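Local coordinates for protein Exo-poly-alpha-D-galacturonosidase (Thermotoga maritima, PDB 3JUR) that probably cleaves polygalacturonic acid, the backbone of pectin, from its chain ends, as a family 28 glycoside hydrolase built on a beta-helix, at residues N124-G129 with N200-G205; I356-R361 with D398-I403; G394-Y399 with L419-L424. All coordinates share one frame; numbering follows the deposited sequence.

Along the chain from the N terminus, interaction 1 comes first: residues 124-129 and 200-205 pair as parallel strands, closing a loop of 70 residues that carries helix 161-173. Interactions 2 and 3 follow on the opposite side of the chain's centre, about 36 and 42 Å from interaction 1 between centres. These two cross, since interaction 3 opens at Gly-394, before interaction 2 has closed, and they share Asp-398 and Tyr-399. Interaction 2, closing a loop of 36 residues, joins residues from different strand rows through the interior, whereas interaction 3, closing one of 19, holds the loop before strand 400-406 against a later corner. A salt bridge from Arg-361 NH2 to Glu-420 OE1 (2.6 Å) connects them.

Interaction 1 (N124-G129 with N200-G205); sequences NVAITG and NVLVEG
The carboxamides of Asn-124 and Asn-200 lie side by side, their planes only 17° apart, and meet edge to edge: Asn-200 ND2 donates to Asn-124 OD1 at 2.7 Å, in the plane of both groups and nearly straight at the hydrogen (166°). At the outer edges the row continues, Asn-124 ND2 giving its hydrogen bond to Asn-79 OD1 and Asn-200 OD1 accepting from Asn-223 ND2, so each amide is gripped from two sides and its flip is fixed. Both CG atoms stand anti to the carbonyl carbon, and both backbones turn a corner with positive phi (58° in Asn-124). Such a row of asparagines, hydrogen-bonded amide to amide at equivalent corners of successive coils, is a hallmark of the right-handed parallel beta-helix, the fold of family 28 enzymes, where each coil repeats the bend of the one before. Beyond the corner, strands 125-128 and 201-204 run parallel in exact register. Asn-200 O receives Val-125 N (3.0 Å), Val-125 O receives Leu-202 N (3.0 Å), Leu-202 O receives Ile-127 N (2.8 Å), and Ile-127 O receives Glu-204 N (2.7 Å). Val-125, Val-201, Ile-127 and Val-203 share one face, where Phe-195 packs against both valines of strand 201-204 and against Val-125. On the other face Ala-126 CB sits 4.0 Å from Leu-202 CB. At the far end Thr-128 and Glu-204 run alongside each other, Thr-128 CG2 resting 3.5 Å from Glu-204 OE1, while Glu-204 OE2 is engaged by Arg-227 in a salt bridge and Thr-128 OG1 bonds to Glu-81 and His-83.

Interaction 2 (I356-R361 with D398-I403); sequences IRINLR and DYVKDI
Ile-358 and Ile-403 reach for each other tip to tip, their CD1 methyls 3.7 Å apart. In both, CG1 is anti to the carbonyl carbon, but the chains then differ: chi2 of 177° stretches Ile-358 out, whereas Ile-403 folds back at -60°. The other branch of Ile-358 is used as well. Its CG2, anti to the backbone N, crosses Val-400 obliquely and lies 4.1 Å from Val-400 CG1, with Val-400 CG2 equally near. That second valine methyl also takes the closest apolar contact here, Leu-360 CD1 to Val-400 CG2 at 3.5 Å, so Val-400 CG2 fits against Ile-358 and Leu-360 together, facing the notch between their methyls. Leu-360 meets Asp-398 at about a right angle, sending CD2 to within 3.7 Å of Asp-398 OD2. No hydrogen bond links the segments, whose nearest CA atoms, those of Ile-358 and Val-400, stay 8.2 Å apart. At the end of the strand, Asn-359 OD1 accepts from Arg-361 N (2.9 Å) in an Asx turn, the donor standing above the carbonyl plane. Val-373 packs on Ile-358 and Leu-360, while Ile-392 covers Val-400 and Ile-403. Strands 357-359 and 400-406 belong to different rows, and this meeting of aliphatic tips from two walls is how the interior of a parallel beta-helix is filled.

Interaction 3 (G394-Y399 with L419-L424); sequences GLENDY and LEFGQL
A positive phi at Phe-421 (57°) turns the chain at a corner of the beta-helix, and a chi1 of -54°, with CG anti to the carbonyl carbon, lays the ring across the loop 394-399. Phe-421 and Gly-422 both face Gly-443, which fits a G1 beta bulge. The loop contains a type I turn from Leu-395 to Asp-398, held by backbone bonds in both directions between those two residues. Phe-421 is sandwiched: Glu-420 CG lies over one face, and over the other Glu-396 N stands 3.5 Å above the ring plane, with Glu-396 CB forming a CH-pi contact 4.0 Å from the centroid. Gly-394 O sits at the ring's edge. The Tyr-399 side chain crosses that of Phe-421 at about a right angle, the ring planes oblique, with Tyr-399 CE1 3.7 Å from Phe-421 CD1. Phe-421 O is 3.2 Å from Tyr-399 CA, and it also crowds Gly-394, where there is no room for a side chain. Gly-394 N donates to Glu-420 O at 2.7 Å, nearly along the C=O axis. Glu-420's carboxylate is paired with Arg-361. Phe-421 CA lies over the Tyr-399 ring face in a CH-pi contact, 3.8 Å from its centroid and 4° off the normal.

Interaction 1 (N124-G129 with N200-G205)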
loop_
_atom_site.group_PDB
_atom_site.type_symbol
_atom_site.label_atom_id
_atom_site.label_comp_id
_atom_site.label_asym_id
_atom_site.label_seq_id
_atom_site.Cartn_x
_atom_site.Cartn_y
_atom_site.Cartn_z
ATOM N N ASN D 124 -44.369 13.696 27.347
ATOM C CA ASN D 124 -43.722 15.011 27.501
ATOM C C ASN D 124 -42.936 15.129 28.806
ATOM O O ASN D 124 -43.315 15.879 29.711
ATOM C CB ASN D 124 -44.743 16.160 27.386
ATOM C CG ASN D 124 -45.669 16.009 26.191
ATOM O OD1 ASN D 124 -45.239 15.655 25.094
ATOM N ND2 ASN D 124 -46.953 16.279 26.403
ATOM N N VAL D 125 -41.855 14.366 28.903
ATOM C CA VAL D 125 -41.049 14.314 30.113
ATOM C C VAL D 125 -39.601 14.653 29.763
ATOM O O VAL D 125 -39.073 14.166 28.765
ATOM C CB VAL D 125 -41.169 12.932 30.810
ATOM C CG1 VAL D 125 -40.238 12.845 32.011
ATOM C CG2 VAL D 125 -42.608 12.685 31.266
ATOM N N ALA D 126 -38.969 15.510 30.563
ATOM C CA ALA D 126 -37.606 15.954 30.266
ATOM C C ALA D 126 -36.703 15.987 31.491
ATOM O O ALA D 126 -37.158 16.256 32.604
ATOM C CB ALA D 126 -37.626 17.319 29.587
ATOM N N ILE D 127 -35.423 15.687 31.274
ATOM C CA ILE D 127 -34.388 15.910 32.279
ATOM C C ILE D 127 -33.338 16.831 31.660
ATOM O O ILE D 127 -32.693 16.470 30.678
ATOM C CB ILE D 127 -33.756 14.588 32.758
ATOM C CG1 ILE D 127 -34.817 13.698 33.427
ATOM C CG2 ILE D 127 -32.581 14.859 33.700
ATOM C CD1 ILE D 127 -34.412 12.225 33.544
ATOM N N THR D 128 -33.190 18.025 32.226
ATOM C CA THR D 128 -32.351 19.071 31.636
ATOM C C THR D 128 -31.409 19.661 32.693
ATOM O O THR D 128 -31.469 19.279 33.866
ATOM C CB THR D 128 -33.206 20.209 30.996
ATOM O OG1 THR D 128 -33.850 20.973 32.024
ATOM C CG2 THR D 128 -34.272 19.651 30.058
ATOM N N GLY D 129 -30.549 20.588 32.276
ATOM C CA GLY D 129 -29.642 21.275 33.193
ATOM C C GLY D 129 -28.229 20.745 33.101
ATOM O O GLY D 129 -27.974 19.775 32.403
ATOM N N ASN D 200 -42.350 11.376 23.708
ATOM C CA ASN D 200 -41.805 12.744 23.792
ATOM C C ASN D 200 -40.940 12.937 25.032
ATOM O O ASN D 200 -41.375 13.523 26.036
ATOM C CB ASN D 200 -42.911 13.814 23.752
ATOM C CG ASN D 200 -43.937 13.568 22.662
ATOM O OD1 ASN D 200 -43.658 12.906 21.665
ATOM N ND2 ASN D 200 -45.138 14.101 22.852
ATOM N N VAL D 201 -39.713 12.441 24.951
ATOM C CA VAL D 201 -38.801 12.431 26.081
ATOM C C VAL D 201 -37.506 13.119 25.684
ATOM O O VAL D 201 -36.980 12.891 24.593
ATOM C CB VAL D 201 -38.514 10.981 26.555
ATOM C CG1 VAL D 201 -37.372 10.947 27.556
ATOM C CG2 VAL D 201 -39.771 10.347 27.156
ATOM N N LEU D 202 -37.003 13.967 26.573
ATOM C CA LEU D 202 -35.736 14.655 26.368
ATOM C C LEU D 202 -34.844 14.467 27.587
ATOM O O LEU D 202 -35.289 14.652 28.710
ATOM C CB LEU D 202 -35.982 16.148 26.116
ATOM C CG LEU D 202 -34.800 17.123 26.119
ATOM C CD1 LEU D 202 -33.825 16.825 24.993
ATOM C CD2 LEU D 202 -35.300 18.558 26.015
ATOM N N VAL D 203 -33.594 14.079 27.358
ATOM C CA VAL D 203 -32.574 14.094 28.401
ATOM C C VAL D 203 -31.396 14.898 27.866
ATOM O O VAL D 203 -30.813 14.542 26.828
ATOM C CB VAL D 203 -32.084 12.668 28.790
ATOM C CG1 VAL D 203 -30.958 12.741 29.845
ATOM C CG2 VAL D 203 -33.236 11.801 29.285
ATOM N N GLU D 204 -31.046 15.975 28.561
ATOM C CA GLU D 204 -29.977 16.849 28.086
ATOM C C GLU D 204 -29.144 17.456 29.205
ATOM O O GLU D 204 -29.623 17.632 30.323
ATOM C CB GLU D 204 -30.531 17.956 27.170
ATOM C CG GLU D 204 -31.485 18.945 27.845
ATOM C CD GLU D 204 -31.782 20.172 26.983
ATOM O OE1 GLU D 204 -32.344 21.156 27.512
ATOM O OE2 GLU D 204 -31.445 20.165 25.781
ATOM N N GLY D 205 -27.886 17.753 28.893
ATOM C CA GLY D 205 -27.040 18.558 29.769
ATOM C C GLY D 205 -26.365 17.825 30.917
ATOM O O GLY D 205 -25.196 18.069 31.202
#

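Interaction 2 (I356-R361 with D398-I403)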
loop_
_atom_site.group_PDB
_atom_site.type_symbol
_atom_site.label_atom_id
_atom_site.label_comp_id
_atom_site.label_asym_id
_atom_site.label_seq_id
_atom_site.Cartn_x
_atom_site.Cartn_y
_atom_site.Cartn_z
ATOM N N ILE D 356 -14.534 -3.921 13.954
ATOM C CA ILE D 356 -15.863 -4.341 13.516
ATOM C C ILE D 356 -16.073 -5.804 13.931
ATOM O O ILE D 356 -15.299 -6.682 13.553
ATOM C CB ILE D 356 -16.038 -4.177 11.985
ATOM C CG1 ILE D 356 -15.939 -2.694 11.584
ATOM C CG2 ILE D 356 -17.365 -4.769 11.518
ATOM C CD1 ILE D 356 -15.583 -2.482 10.110
ATOM N N ARG D 357 -17.118 -6.045 14.719
ATOM C CA ARG D 357 -17.414 -7.363 15.239
ATOM C C ARG D 357 -18.858 -7.752 14.958
ATOM O O ARG D 357 -19.783 -7.038 15.343
ATOM C CB ARG D 357 -17.158 -7.417 16.755
ATOM C CG ARG D 357 -17.469 -8.775 17.391
ATOM C CD ARG D 357 -16.323 -9.728 17.165
ATOM N NE ARG D 357 -16.571 -11.092 17.634
ATOM C CZ ARG D 357 -16.401 -11.524 18.881
ATOM N NH1 ARG D 357 -16.646 -12.794 19.170
ATOM N NH2 ARG D 357 -16.004 -10.703 19.843
ATOM N N ILE D 358 -19.045 -8.885 14.293
ATOM C CA ILE D 358 -20.380 -9.468 14.149
ATOM C C ILE D 358 -20.308 -10.910 14.614
ATOM O O ILE D 358 -19.533 -11.711 14.073
ATOM C CB ILE D 358 -20.934 -9.371 12.707
ATOM C CG1 ILE D 358 -20.903 -7.917 12.222
ATOM C CG2 ILE D 358 -22.372 -9.941 12.641
ATOM C CD1 ILE D 358 -21.371 -7.727 10.787
ATOM N N ASN D 359 -21.088 -11.222 15.643
ATOM C CA ASN D 359 -21.013 -12.519 16.317
ATOM C C ASN D 359 -22.392 -13.154 16.488
ATOM O O ASN D 359 -23.277 -12.574 17.149
ATOM C CB ASN D 359 -20.326 -12.353 17.680
ATOM C CG ASN D 359 -20.096 -13.678 18.391
ATOM O OD1 ASN D 359 -20.197 -14.754 17.791
ATOM N ND2 ASN D 359 -19.786 -13.604 19.682
ATOM N N LEU D 360 -22.579 -14.332 15.888
ATOM C CA LEU D 360 -23.849 -15.046 16.021
ATOM C C LEU D 360 -23.750 -16.213 17.001
ATOM O O LEU D 360 -24.624 -17.082 17.027
ATOM C CB LEU D 360 -24.386 -15.512 14.660
ATOM C CG LEU D 360 -25.206 -14.526 13.827
ATOM C CD1 LEU D 360 -24.378 -13.329 13.353
ATOM C CD2 LEU D 360 -25.847 -15.253 12.645
ATOM N N ARG D 361 -22.692 -16.209 17.813
ATOM C CA ARG D 361 -22.457 -17.247 18.820
ATOM C C ARG D 361 -22.344 -16.663 20.229
ATOM O O ARG D 361 -21.609 -17.189 21.063
ATOM C CB ARG D 361 -21.182 -18.028 18.503
ATOM C CG ARG D 361 -21.237 -18.829 17.228
ATOM C CD ARG D 361 -19.840 -19.058 16.715
ATOM N NE ARG D 361 -19.814 -19.102 15.257
ATOM C CZ ARG D 361 -18.719 -19.286 14.526
ATOM N NH1 ARG D 361 -17.537 -19.444 15.117
ATOM N NH2 ARG D 361 -18.809 -19.318 13.200
ATOM N N ASP D 398 -26.893 -20.385 8.875
ATOM C CA ASP D 398 -27.324 -18.993 9.018
ATOM C C ASP D 398 -26.135 -18.051 8.785
ATOM O O ASP D 398 -25.538 -17.537 9.726
ATOM C CB ASP D 398 -27.956 -18.775 10.407
ATOM C CG ASP D 398 -28.627 -17.419 10.557
ATOM O OD1 ASP D 398 -28.824 -16.695 9.553
ATOM O OD2 ASP D 398 -28.964 -17.072 11.709
ATOM N N TYR D 399 -25.779 -17.857 7.521
ATOM C CA TYR D 399 -24.710 -16.938 7.151
ATOM C C TYR D 399 -25.052 -15.499 7.519
ATOM O O TYR D 399 -26.211 -15.095 7.423
ATOM C CB TYR D 399 -24.472 -16.994 5.643
ATOM C CG TYR D 399 -23.444 -18.006 5.168
ATOM C CD1 TYR D 399 -23.496 -19.343 5.575
ATOM C CD2 TYR D 399 -22.450 -17.633 4.271
ATOM C CE1 TYR D 399 -22.561 -20.276 5.111
ATOM C CE2 TYR D 399 -21.512 -18.562 3.803
ATOM C CZ TYR D 399 -21.576 -19.870 4.228
ATOM O OH TYR D 399 -20.650 -20.773 3.774
ATOM N N VAL D 400 -24.036 -14.738 7.929
ATOM C CA VAL D 400 -24.097 -13.277 7.937
ATOM C C VAL D 400 -24.087 -12.812 6.464
ATOM O O VAL D 400 -23.224 -13.226 5.674
ATOM C CB VAL D 400 -22.909 -12.673 8.722
ATOM C CG1 VAL D 400 -22.980 -11.148 8.760
ATOM C CG2 VAL D 400 -22.890 -13.191 10.149
ATOM N N LYS D 401 -25.067 -11.995 6.086
ATOM C CA LYS D 401 -25.252 -11.634 4.679
ATOM C C LYS D 401 -25.121 -10.141 4.440
ATOM O O LYS D 401 -25.445 -9.327 5.318
ATOM C CB LYS D 401 -26.622 -12.103 4.172
ATOM C CG LYS D 401 -26.815 -13.616 4.151
ATOM C CD LYS D 401 -28.303 -13.959 4.163
ATOM C CE LYS D 401 -28.568 -15.473 4.169
ATOM N NZ LYS D 401 -28.388 -16.096 5.519
ATOM N N ASP D 402 -24.656 -9.791 3.237
ATOM C CA ASP D 402 -24.690 -8.407 2.746
ATOM C C ASP D 402 -24.004 -7.406 3.687
ATOM O O ASP D 402 -24.592 -6.402 4.100
ATOM C CB ASP D 402 -26.148 -7.992 2.453
ATOM C CG ASP D 402 -26.250 -6.702 1.649
ATOM O OD1 ASP D 402 -25.383 -6.450 0.774
ATOM O OD2 ASP D 402 -27.214 -5.937 1.892
ATOM N N ILE D 403 -22.753 -7.691 4.028
ATOM C CA ILE D 403 -21.942 -6.761 4.789
ATOM C C ILE D 403 -21.045 -6.033 3.802
ATOM O O ILE D 403 -20.310 -6.671 3.036
ATOM C CB ILE D 403 -21.073 -7.460 5.885
ATOM C CG1 ILE D 403 -21.900 -8.448 6.723
ATOM C CG2 ILE D 403 -20.378 -6.414 6.766
ATOM C CD1 ILE D 403 -23.105 -7.841 7.486
#

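Interaction 3 (G394-Y399 with L419-L424)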
loop_
_atom_site.group_PDB
_atom_site.type_symbol
_atom_site.label_atom_id
_atom_site.label_comp_id
_atom_site.label_asym_id
_atom_site.label_seq_id
_atom_site.Cartn_x
_atom_site.Cartn_y
_atom_site.Cartn_z
ATOM N N GLY D 394 -20.804 -16.059 11.464
ATOM C CA GLY D 394 -22.175 -16.547 11.344
ATOM C C GLY D 394 -22.285 -18.010 11.743
ATOM O O GLY D 394 -21.414 -18.548 12.429
ATOM N N LEU D 395 -23.363 -18.653 11.315
ATOM C CA LEU D 395 -23.567 -20.085 11.571
ATOM C C LEU D 395 -23.665 -20.847 10.254
ATOM O O LEU D 395 -24.029 -20.270 9.234
ATOM C CB LEU D 395 -24.821 -20.305 12.433
ATOM C CG LEU D 395 -24.927 -19.446 13.703
ATOM C CD1 LEU D 395 -26.357 -19.416 14.242
ATOM C CD2 LEU D 395 -23.939 -19.909 14.772
ATOM N N GLU D 396 -23.323 -22.135 10.281
ATOM C CA GLU D 396 -23.381 -23.006 9.102
ATOM C C GLU D 396 -24.748 -22.975 8.383
ATOM O O GLU D 396 -24.813 -22.961 7.150
ATOM C CB GLU D 396 -22.983 -24.442 9.491
ATOM C CG GLU D 396 -23.112 -25.464 8.375
ATOM C CD GLU D 396 -22.142 -26.641 8.498
ATOM O OE1 GLU D 396 -21.587 -26.882 9.604
ATOM O OE2 GLU D 396 -21.940 -27.331 7.472
ATOM N N ASN D 397 -25.828 -22.949 9.159
ATOM C CA ASN D 397 -27.185 -22.814 8.625
ATOM C C ASN D 397 -27.758 -21.378 8.692
ATOM O O ASN D 397 -28.971 -21.181 8.578
ATOM C CB ASN D 397 -28.119 -23.791 9.357
ATOM C CG ASN D 397 -28.152 -23.557 10.864
ATOM O OD1 ASN D 397 -27.420 -22.713 11.405
ATOM N ND2 ASN D 397 -29.004 -24.303 11.548
ATOM N N ASP D 398 -26.893 -20.385 8.875
ATOM C CA ASP D 398 -27.324 -18.993 9.018
ATOM C C ASP D 398 -26.135 -18.051 8.785
ATOM O O ASP D 398 -25.538 -17.537 9.726
ATOM C CB ASP D 398 -27.956 -18.775 10.407
ATOM C CG ASP D 398 -28.627 -17.419 10.557
ATOM O OD1 ASP D 398 -28.824 -16.695 9.553
ATOM O OD2 ASP D 398 -28.964 -17.072 11.709
ATOM N N TYR D 399 -25.779 -17.857 7.521
ATOM C CA TYR D 399 -24.710 -16.938 7.151
ATOM C C TYR D 399 -25.052 -15.499 7.519
ATOM O O TYR D 399 -26.211 -15.095 7.423
ATOM C CB TYR D 399 -24.472 -16.994 5.643
ATOM C CG TYR D 399 -23.444 -18.006 5.168
ATOM C CD1 TYR D 399 -23.496 -19.343 5.575
ATOM C CD2 TYR D 399 -22.450 -17.633 4.271
ATOM C CE1 TYR D 399 -22.561 -20.276 5.111
ATOM C CE2 TYR D 399 -21.512 -18.562 3.803
ATOM C CZ TYR D 399 -21.576 -19.870 4.228
ATOM O OH TYR D 399 -20.650 -20.773 3.774
ATOM N N LEU D 419 -13.349 -14.325 8.908
ATOM C CA LEU D 419 -14.691 -14.559 8.393
ATOM C C LEU D 419 -15.030 -16.035 8.498
ATOM O O LEU D 419 -14.265 -16.882 8.043
ATOM C CB LEU D 419 -14.816 -14.106 6.931
ATOM C CG LEU D 419 -16.211 -14.264 6.294
ATOM C CD1 LEU D 419 -17.196 -13.215 6.835
ATOM C CD2 LEU D 419 -16.145 -14.205 4.765
ATOM N N GLU D 420 -16.172 -16.338 9.106
ATOM C CA GLU D 420 -16.698 -17.695 9.090
ATOM C C GLU D 420 -18.207 -17.658 8.911
ATOM O O GLU D 420 -18.929 -17.053 9.719
ATOM C CB GLU D 420 -16.307 -18.479 10.352
ATOM C CG GLU D 420 -16.435 -20.001 10.152
ATOM C CD GLU D 420 -16.086 -20.834 11.383
ATOM O OE1 GLU D 420 -16.554 -20.515 12.502
ATOM O OE2 GLU D 420 -15.357 -21.832 11.221
ATOM N N PHE D 421 -18.673 -18.314 7.852
ATOM C CA PHE D 421 -20.100 -18.349 7.503
ATOM C C PHE D 421 -20.663 -16.935 7.307
ATOM O O PHE D 421 -21.605 -16.503 7.985
ATOM C CB PHE D 421 -20.903 -19.138 8.541
ATOM C CG PHE D 421 -20.379 -20.536 8.793
ATOM C CD1 PHE D 421 -20.210 -21.438 7.744
ATOM C CD2 PHE D 421 -20.082 -20.955 10.084
ATOM C CE1 PHE D 421 -19.737 -22.736 7.972
ATOM C CE2 PHE D 421 -19.606 -22.256 10.325
ATOM C CZ PHE D 421 -19.435 -23.143 9.266
ATOM N N GLY D 422 -20.066 -16.217 6.365
ATOM C CA GLY D 422 -20.467 -14.856 6.079
ATOM C C GLY D 422 -20.200 -14.474 4.640
ATOM O O GLY D 422 -19.501 -15.183 3.908
ATOM N N GLN D 423 -20.765 -13.342 4.253
ATOM C CA GLN D 423 -20.622 -12.777 2.924
ATOM C C GLN D 423 -20.121 -11.347 3.138
ATOM O O GLN D 423 -20.838 -10.513 3.681
ATOM C CB GLN D 423 -21.985 -12.805 2.219
ATOM C CG GLN D 423 -22.000 -12.345 0.759
ATOM C CD GLN D 423 -23.417 -12.102 0.247
ATOM O OE1 GLN D 423 -24.263 -11.560 0.964
ATOM N NE2 GLN D 423 -23.680 -12.505 -0.997
ATOM N N LEU D 424 -18.873 -11.081 2.757
ATOM C CA LEU D 424 -18.267 -9.773 3.001
ATOM C C LEU D 424 -17.847 -9.107 1.694
ATOM O O LEU D 424 -17.163 -9.714 0.859
ATOM C CB LEU D 424 -17.066 -9.895 3.964
ATOM C CG LEU D 424 -16.199 -8.671 4.300
ATOM C CD1 LEU D 424 -16.989 -7.599 5.042
ATOM C CD2 LEU D 424 -14.946 -9.079 5.110
#